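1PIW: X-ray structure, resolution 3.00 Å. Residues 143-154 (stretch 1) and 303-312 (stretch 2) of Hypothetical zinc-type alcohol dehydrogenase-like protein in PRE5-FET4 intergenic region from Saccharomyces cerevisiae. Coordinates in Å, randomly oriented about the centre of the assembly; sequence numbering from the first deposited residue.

Stretch 1 143-154: EHFVVPIPENIP
Stretch 2, residues 303-312: SIKELNQLLK

How do the two stretches lie against each other? Val147 and Pro148 lie in a short strand, extended at Val147 (phi/psi -115/158), and residues 304-312 form a helix that runs on later in the chain. Their N-to-C directions diverge by only 26°, and the axes approach to 9.2 Å. The register therefore climbs in step: the CA atoms of Phe145 and Ile304 are 6.7 Å apart, those of Val147 and Asn308 6.9 Å, and those of Pro150 and Leu311 6.7 Å. Ser303 caps the helix, its OG accepting from Glu306 N at 2.9 Å, while Ser303 N donates to Glu306 OE1 at 2.7 Å.

Why does Leu311 cover the most surface? Its CA-to-CB bond points toward stretch 1, and with chi1 at -81° (m) and chi2 at -167° (t) its forked, apolar end suits a place with neighbours for both methyls. Leu311 CD1 lies 3.2 Å from Pro148 O, 3.9 Å from Val147 CG2, 4.1 Å from Ile149 CD1 and 3.7 Å from Pro150 CD, while Leu311 CD2 lies 4.1 Å from Ile153 CD1. A type I turn from Pro150 to Ile153, closed by Ile153 N to Pro150 O at 3.1 Å, carries Ile153 (chi1 m, chi2 t) back toward the helix. The carbonyl of Leu311 is also covered, with Pro150 CG 3.4 Å and Ile153 CD1 3.6 Å from Leu311 O.

What does Ile304 do at the start of the helix? It points toward stretch 1 with chi1 at 30°, between wells, and chi2 at 52° (p). Ile304 CG2 rests 4.2 Å from Phe145 CD2, and Ile304 CG1 is 3.2 Å from His144 NE2; apolar branches suit this place, meeting both rings obliquely. His144 (chi1 t, chi2 88°) points sideways and Phe145 (chi1 m, chi2 82°) away at CB, yet their ring ends come nearer. His144 NE2 is hydrogen-bonded elsewhere in the structure.

How does Val147 fill the middle? Buried and directed toward the helix with chi1 at -68° (m), Val147 has CG1 4.3 Å from Leu307 CG and 3.5 Å from Asn308 OD1, while CG2 reaches Leu311. Its compact branched side chain suits an extended backbone lying close to a helix. Asn308 (chi1 -78°, chi2 -57°) starts sideways, but its amide turns inward, with OD1 also 3.6 Å from Pro148 CD. No hydrogen bond crosses between the stretches; the 462 Å² they bury, both sides summed, is largely apolar packing.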

ATOM      1  N   GLU A 143      20.982  -6.511 -25.287  1.00 40.01           N
ATOM      2  CA  GLU A 143      20.690  -7.917 -24.985  1.00 38.14           C
ATOM      3  C   GLU A 143      20.061  -8.221 -23.640  1.00 36.69           C
ATOM      4  O   GLU A 143      19.296  -9.170 -23.521  1.00 36.54           O
ATOM      5  CB  GLU A 143      21.947  -8.758 -25.106  1.00 38.19           C
ATOM      6  CG  GLU A 143      22.967  -8.452 -24.048  1.00 42.63           C
ATOM      7  CD  GLU A 143      24.166  -9.367 -24.126  1.00 46.47           C
ATOM      8  OE1 GLU A 143      25.098  -9.188 -23.316  1.00 47.98           O
ATOM      9  OE2 GLU A 143      24.180 -10.268 -24.997  1.00 48.54           O
ATOM     10  N   HIS A 144      20.384  -7.439 -22.620  1.00 35.29           N
ATOM     11  CA  HIS A 144      19.821  -7.702 -21.312  1.00 35.69           C
ATOM     12  C   HIS A 144      18.310  -7.697 -21.335  1.00 37.54           C
ATOM     13  O   HIS A 144      17.680  -8.310 -20.479  1.00 38.06           O
ATOM     14  CB  HIS A 144      20.262  -6.666 -20.291  1.00 35.40           C
ATOM     15  CG  HIS A 144      19.610  -6.838 -18.952  1.00 36.48           C
ATOM     16  ND1 HIS A 144      20.125  -7.657 -17.972  1.00 38.18           N
ATOM     17  CD2 HIS A 144      18.452  -6.345 -18.456  1.00 36.14           C
ATOM     18  CE1 HIS A 144      19.313  -7.661 -16.929  1.00 36.35           C
ATOM     19  NE2 HIS A 144      18.291  -6.873 -17.197  1.00 35.89           N
ATOM     20  N   PHE A 145      17.732  -6.998 -22.308  1.00 39.55           N
ATOM     21  CA  PHE A 145      16.284  -6.880 -22.399  1.00 38.88           C
ATOM     22  C   PHE A 145      15.641  -7.695 -23.477  1.00 37.52           C
ATOM     23  O   PHE A 145      14.525  -7.413 -23.893  1.00 38.88           O
ATOM     24  CB  PHE A 145      15.889  -5.414 -22.555  1.00 40.79           C
ATOM     25  CG  PHE A 145      16.168  -4.589 -21.331  1.00 44.08           C
ATOM     26  CD1 PHE A 145      17.441  -4.088 -21.085  1.00 44.70           C
ATOM     27  CD2 PHE A 145      15.170  -4.364 -20.389  1.00 45.72           C
ATOM     28  CE1 PHE A 145      17.717  -3.379 -19.916  1.00 44.59           C
ATOM     29  CE2 PHE A 145      15.438  -3.657 -19.223  1.00 45.70           C
ATOM     30  CZ  PHE A 145      16.714  -3.165 -18.986  1.00 45.36           C
ATOM     31  N   VAL A 146      16.341  -8.716 -23.927  1.00 37.01           N
ATOM     32  CA  VAL A 146      15.801  -9.585 -24.947  1.00 38.02           C
ATOM     33  C   VAL A 146      15.632 -10.953 -24.300  1.00 39.09           C
ATOM     34  O   VAL A 146      16.551 -11.467 -23.662  1.00 41.16           O
ATOM     35  CB  VAL A 146      16.752  -9.685 -26.137  1.00 37.35           C
ATOM     36  CG1 VAL A 146      16.069 -10.405 -27.268  1.00 37.60           C
ATOM     37  CG2 VAL A 146      17.197  -8.299 -26.565  1.00 36.76           C
ATOM     38  N   VAL A 147      14.457 -11.547 -24.432  1.00 39.53           N
ATOM     39  CA  VAL A 147      14.251 -12.845 -23.821  1.00 40.73           C
ATOM     40  C   VAL A 147      14.010 -13.918 -24.853  1.00 42.97           C
ATOM     41  O   VAL A 147      13.634 -13.635 -25.991  1.00 43.00           O
ATOM     42  CB  VAL A 147      13.047 -12.846 -22.850  1.00 39.85           C
ATOM     43  CG1 VAL A 147      13.354 -12.001 -21.629  1.00 39.90           C
ATOM     44  CG2 VAL A 147      11.820 -12.331 -23.555  1.00 38.38           C
ATOM     45  N   PRO A 148      14.255 -15.178 -24.472  1.00 45.08           N
ATOM     46  CA  PRO A 148      14.044 -16.294 -25.391  1.00 44.95           C
ATOM     47  C   PRO A 148      12.556 -16.625 -25.337  1.00 45.87           C
ATOM     48  O   PRO A 148      11.923 -16.489 -24.296  1.00 46.44           O
ATOM     49  CB  PRO A 148      14.895 -17.408 -24.786  1.00 43.58           C
ATOM     50  CG  PRO A 148      15.880 -16.684 -23.900  1.00 43.45           C
ATOM     51  CD  PRO A 148      15.031 -15.618 -23.299  1.00 44.48           C
ATOM     52  N   ILE A 149      11.982 -17.041 -26.451  1.00 46.84           N
ATOM     53  CA  ILE A 149      10.577 -17.383 -26.433  1.00 47.76           C
ATOM     54  C   ILE A 149      10.482 -18.898 -26.354  1.00 48.03           C
ATOM     55  O   ILE A 149      10.985 -19.600 -27.230  1.00 48.10           O
ATOM     56  CB  ILE A 149       9.870 -16.903 -27.710  1.00 48.49           C
ATOM     57  CG1 ILE A 149      10.251 -15.446 -28.006  1.00 48.80           C
ATOM     58  CG2 ILE A 149       8.374 -17.078 -27.559  1.00 48.08           C
ATOM     59  CD1 ILE A 149      10.032 -14.470 -26.857  1.00 48.71           C
ATOM     60  N   PRO A 150       9.868 -19.427 -25.285  1.00 48.10           N
ATOM     61  CA  PRO A 150       9.733 -20.876 -25.143  1.00 49.06           C
ATOM     62  C   PRO A 150       9.254 -21.480 -26.458  1.00 51.14           C
ATOM     63  O   PRO A 150       8.263 -21.026 -27.039  1.00 52.50           O
ATOM     64  CB  PRO A 150       8.705 -21.009 -24.028  1.00 47.99           C
ATOM     65  CG  PRO A 150       9.060 -19.881 -23.146  1.00 47.23           C
ATOM     66  CD  PRO A 150       9.293 -18.735 -24.121  1.00 48.71           C
ATOM     67  N   GLU A 151       9.968 -22.493 -26.932  1.00 52.77           N
ATOM     68  CA  GLU A 151       9.627 -23.142 -28.192  1.00 54.55           C
ATOM     69  C   GLU A 151       8.147 -23.413 -28.420  1.00 53.09           C
ATOM     70  O   GLU A 151       7.689 -23.326 -29.552  1.00 51.49           O
ATOM     71  CB  GLU A 151      10.382 -24.469 -28.338  1.00 59.35           C
ATOM     72  CG  GLU A 151      11.773 -24.385 -28.981  1.00 66.01           C
ATOM     73  CD  GLU A 151      12.406 -25.775 -29.207  1.00 70.67           C
ATOM     74  OE1 GLU A 151      11.698 -26.677 -29.732  1.00 72.12           O
ATOM     75  OE2 GLU A 151      13.606 -25.963 -28.869  1.00 70.94           O
ATOM     76  N   ASN A 152       7.395 -23.725 -27.364  1.00 52.62           N
ATOM     77  CA  ASN A 152       5.979 -24.059 -27.536  1.00 52.78           C
ATOM     78  C   ASN A 152       4.913 -22.974 -27.407  1.00 52.98           C
ATOM     79  O   ASN A 152       3.752 -23.288 -27.128  1.00 54.26           O
ATOM     80  CB  ASN A 152       5.597 -25.217 -26.613  1.00 52.25           C
ATOM     81  CG  ASN A 152       5.677 -24.845 -25.155  1.00 52.11           C
ATOM     82  OD1 ASN A 152       6.716 -24.387 -24.682  1.00 51.29           O
ATOM     83  ND2 ASN A 152       4.580 -25.043 -24.429  1.00 50.05           N
ATOM     84  N   ILE A 153       5.274 -21.712 -27.604  1.00 52.24           N
ATOM     85  CA  ILE A 153       4.272 -20.652 -27.528  1.00 50.34           C
ATOM     86  C   ILE A 153       4.143 -19.971 -28.880  1.00 49.88           C
ATOM     87  O   ILE A 153       5.076 -19.350 -29.370  1.00 50.52           O
ATOM     88  CB  ILE A 153       4.624 -19.562 -26.510  1.00 49.12           C
ATOM     89  CG1 ILE A 153       5.118 -20.170 -25.202  1.00 48.45           C
ATOM     90  CG2 ILE A 153       3.394 -18.736 -26.230  1.00 48.80           C
ATOM     91  CD1 ILE A 153       5.525 -19.126 -24.180  1.00 45.62           C
ATOM     92  N   PRO A 154       2.980 -20.083 -29.507  1.00 49.36           N
ATOM     93  CA  PRO A 154       2.805 -19.441 -30.809  1.00 49.76           C
ATOM     94  C   PRO A 154       3.204 -17.967 -30.710  1.00 50.01           C
ATOM     95  O   PRO A 154       2.778 -17.276 -29.785  1.00 51.53           O
ATOM     96  CB  PRO A 154       1.314 -19.606 -31.067  1.00 49.91           C
ATOM     97  CG  PRO A 154       0.971 -20.848 -30.323  1.00 50.19           C
ATOM     98  CD  PRO A 154       1.730 -20.699 -29.042  1.00 49.82           C
ATOM     99  N   SER A 303      10.285  -7.210 -14.003  1.00 37.78           N
ATOM    100  CA  SER A 303      11.715  -7.389 -14.179  1.00 38.80           C
ATOM    101  C   SER A 303      11.838  -8.401 -15.307  1.00 40.60           C
ATOM    102  O   SER A 303      10.878  -9.110 -15.623  1.00 42.76           O
ATOM    103  CB  SER A 303      12.325  -7.983 -12.923  1.00 37.78           C
ATOM    104  OG  SER A 303      11.772  -9.268 -12.683  1.00 36.11           O
ATOM    105  N   ILE A 304      13.008  -8.469 -15.923  1.00 40.79           N
ATOM    106  CA  ILE A 304      13.211  -9.436 -16.991  1.00 41.27           C
ATOM    107  C   ILE A 304      13.161 -10.854 -16.387  1.00 39.21           C
ATOM    108  O   ILE A 304      12.738 -11.807 -17.035  1.00 37.55           O
ATOM    109  CB  ILE A 304      14.566  -9.170 -17.734  1.00 43.12           C
ATOM    110  CG1 ILE A 304      15.594  -8.539 -16.769  1.00 47.65           C
ATOM    111  CG2 ILE A 304      14.334  -8.205 -18.913  1.00 39.55           C
ATOM    112  CD1 ILE A 304      15.829  -9.299 -15.407  1.00 49.89           C
ATOM    113  N   LYS A 305      13.572 -10.974 -15.130  1.00 38.46           N
ATOM    114  CA  LYS A 305      13.549 -12.254 -14.447  1.00 39.17           C
ATOM    115  C   LYS A 305      12.096 -12.726 -14.447  1.00 39.82           C
ATOM    116  O   LYS A 305      11.776 -13.831 -14.916  1.00 40.22           O
ATOM    117  CB  LYS A 305      14.072 -12.078 -13.018  1.00 39.52           C
ATOM    118  CG  LYS A 305      13.861 -13.263 -12.078  1.00 38.60           C
ATOM    119  CD  LYS A 305      14.549 -12.984 -10.746  1.00 41.10           C
ATOM    120  CE  LYS A 305      14.182 -13.972  -9.638  1.00 42.14           C
ATOM    121  NZ  LYS A 305      12.827 -13.753  -9.023  1.00 43.15           N
ATOM    122  N   GLU A 306      11.219 -11.871 -13.928  1.00 39.32           N
ATOM    123  CA  GLU A 306       9.796 -12.171 -13.878  1.00 37.96           C
ATOM    124  C   GLU A 306       9.301 -12.440 -15.289  1.00 38.17           C
ATOM    125  O   GLU A 306       8.478 -13.317 -15.496  1.00 38.48           O
ATOM    126  CB  GLU A 306       9.030 -10.997 -13.274  1.00 36.11           C
ATOM    127  CG  GLU A 306       9.459 -10.684 -11.853  1.00 36.47           C
ATOM    128  CD  GLU A 306       8.852  -9.409 -11.313  1.00 34.53           C
ATOM    129  OE1 GLU A 306       9.011  -8.362 -11.957  1.00 33.36           O
ATOM    130  OE2 GLU A 306       8.223  -9.455 -10.242  1.00 33.89           O
ATOM    131  N   LEU A 307       9.811 -11.695 -16.268  1.00 38.67           N
ATOM    132  CA  LEU A 307       9.379 -11.899 -17.646  1.00 38.78           C
ATOM    133  C   LEU A 307       9.686 -13.303 -18.142  1.00 40.76           C
ATOM    134  O   LEU A 307       8.919 -13.877 -18.922  1.00 41.55           O
ATOM    135  CB  LEU A 307      10.016 -10.883 -18.589  1.00 35.40           C
ATOM    136  CG  LEU A 307       9.462 -10.964 -20.016  1.00 34.53           C
ATOM    137  CD1 LEU A 307       7.976 -11.260 -19.986  1.00 30.44           C
ATOM    138  CD2 LEU A 307       9.723  -9.659 -20.748  1.00 31.51           C
ATOM    139  N   ASN A 308      10.811 -13.857 -17.699  1.00 41.26           N
ATOM    140  CA  ASN A 308      11.161 -15.204 -18.110  1.00 40.28           C
ATOM    141  C   ASN A 308      10.288 -16.157 -17.311  1.00 40.49           C
ATOM    142  O   ASN A 308       9.809 -17.160 -17.828  1.00 40.20           O
ATOM    143  CB  ASN A 308      12.644 -15.467 -17.879  1.00 39.26           C
ATOM    144  CG  ASN A 308      13.523 -14.845 -18.962  1.00 40.24           C
ATOM    145  OD1 ASN A 308      13.364 -15.131 -20.155  1.00 40.48           O
ATOM    146  ND2 ASN A 308      14.461 -13.994 -18.550  1.00 40.85           N
ATOM    147  N   GLN A 309      10.065 -15.828 -16.047  1.00 41.61           N
ATOM    148  CA  GLN A 309       9.201 -16.652 -15.204  1.00 43.80           C
ATOM    149  C   GLN A 309       7.808 -16.837 -15.846  1.00 43.48           C
ATOM    150  O   GLN A 309       7.252 -17.939 -15.855  1.00 41.89           O
ATOM    151  CB  GLN A 309       9.022 -15.998 -13.828  1.00 44.14           C
ATOM    152  CG  GLN A 309      10.171 -16.193 -12.874  1.00 45.53           C
ATOM    153  CD  GLN A 309       9.927 -15.489 -11.557  1.00 46.85           C
ATOM    154  OE1 GLN A 309       8.777 -15.280 -11.159  1.00 47.02           O
ATOM    155  NE2 GLN A 309      11.006 -15.128 -10.862  1.00 46.65           N
ATOM    156  N   LEU A 310       7.251 -15.741 -16.362  1.00 43.47           N
ATOM    157  CA  LEU A 310       5.941 -15.761 -16.995  1.00 41.19           C
ATOM    158  C   LEU A 310       6.016 -16.611 -18.252  1.00 40.71           C
ATOM    159  O   LEU A 310       5.217 -17.530 -18.449  1.00 40.50           O
ATOM    160  CB  LEU A 310       5.492 -14.336 -17.350  1.00 39.82           C
ATOM    161  CG  LEU A 310       4.131 -14.226 -18.050  1.00 38.74           C
ATOM    162  CD1 LEU A 310       3.089 -14.924 -17.201  1.00 41.50           C
ATOM    163  CD2 LEU A 310       3.734 -12.784 -18.251  1.00 37.66           C
ATOM    164  N   LEU A 311       6.986 -16.310 -19.104  1.00 39.22           N
ATOM    165  CA  LEU A 311       7.125 -17.072 -20.323  1.00 38.31           C
ATOM    166  C   LEU A 311       7.183 -18.551 -19.990  1.00 38.43           C
ATOM    167  O   LEU A 311       6.658 -19.380 -20.725  1.00 38.79           O
ATOM    168  CB  LEU A 311       8.375 -16.644 -21.089  1.00 36.14           C
ATOM    169  CG  LEU A 311       8.197 -15.391 -21.925  1.00 32.80           C
ATOM    170  CD1 LEU A 311       9.364 -15.251 -22.865  1.00 33.07           C
ATOM    171  CD2 LEU A 311       6.906 -15.500 -22.711  1.00 31.23           C
ATOM    172  N   LYS A 312       7.816 -18.880 -18.872  1.00 40.08           N
ATOM    173  CA  LYS A 312       7.923 -20.277 -18.453  1.00 43.02           C
ATOM    174  C   LYS A 312       6.534 -20.818 -18.119  1.00 42.67           C
ATOM    175  O   LYS A 312       6.130 -21.863 -18.616  1.00 42.65           O
ATOM    176  CB  LYS A 312       8.840 -20.389 -17.231  1.00 45.09           C
ATOM    177  CG  LYS A 312       8.976 -21.783 -16.640  1.00 44.89           C
ATOM    178  CD  LYS A 312       9.860 -21.736 -15.399  1.00 44.95           C
ATOM    179  CE  LYS A 312      10.010 -23.101 -14.757  1.00 45.28           C
ATOM    180  NZ  LYS A 312      10.850 -24.002 -15.585  1.00 46.66           N
TER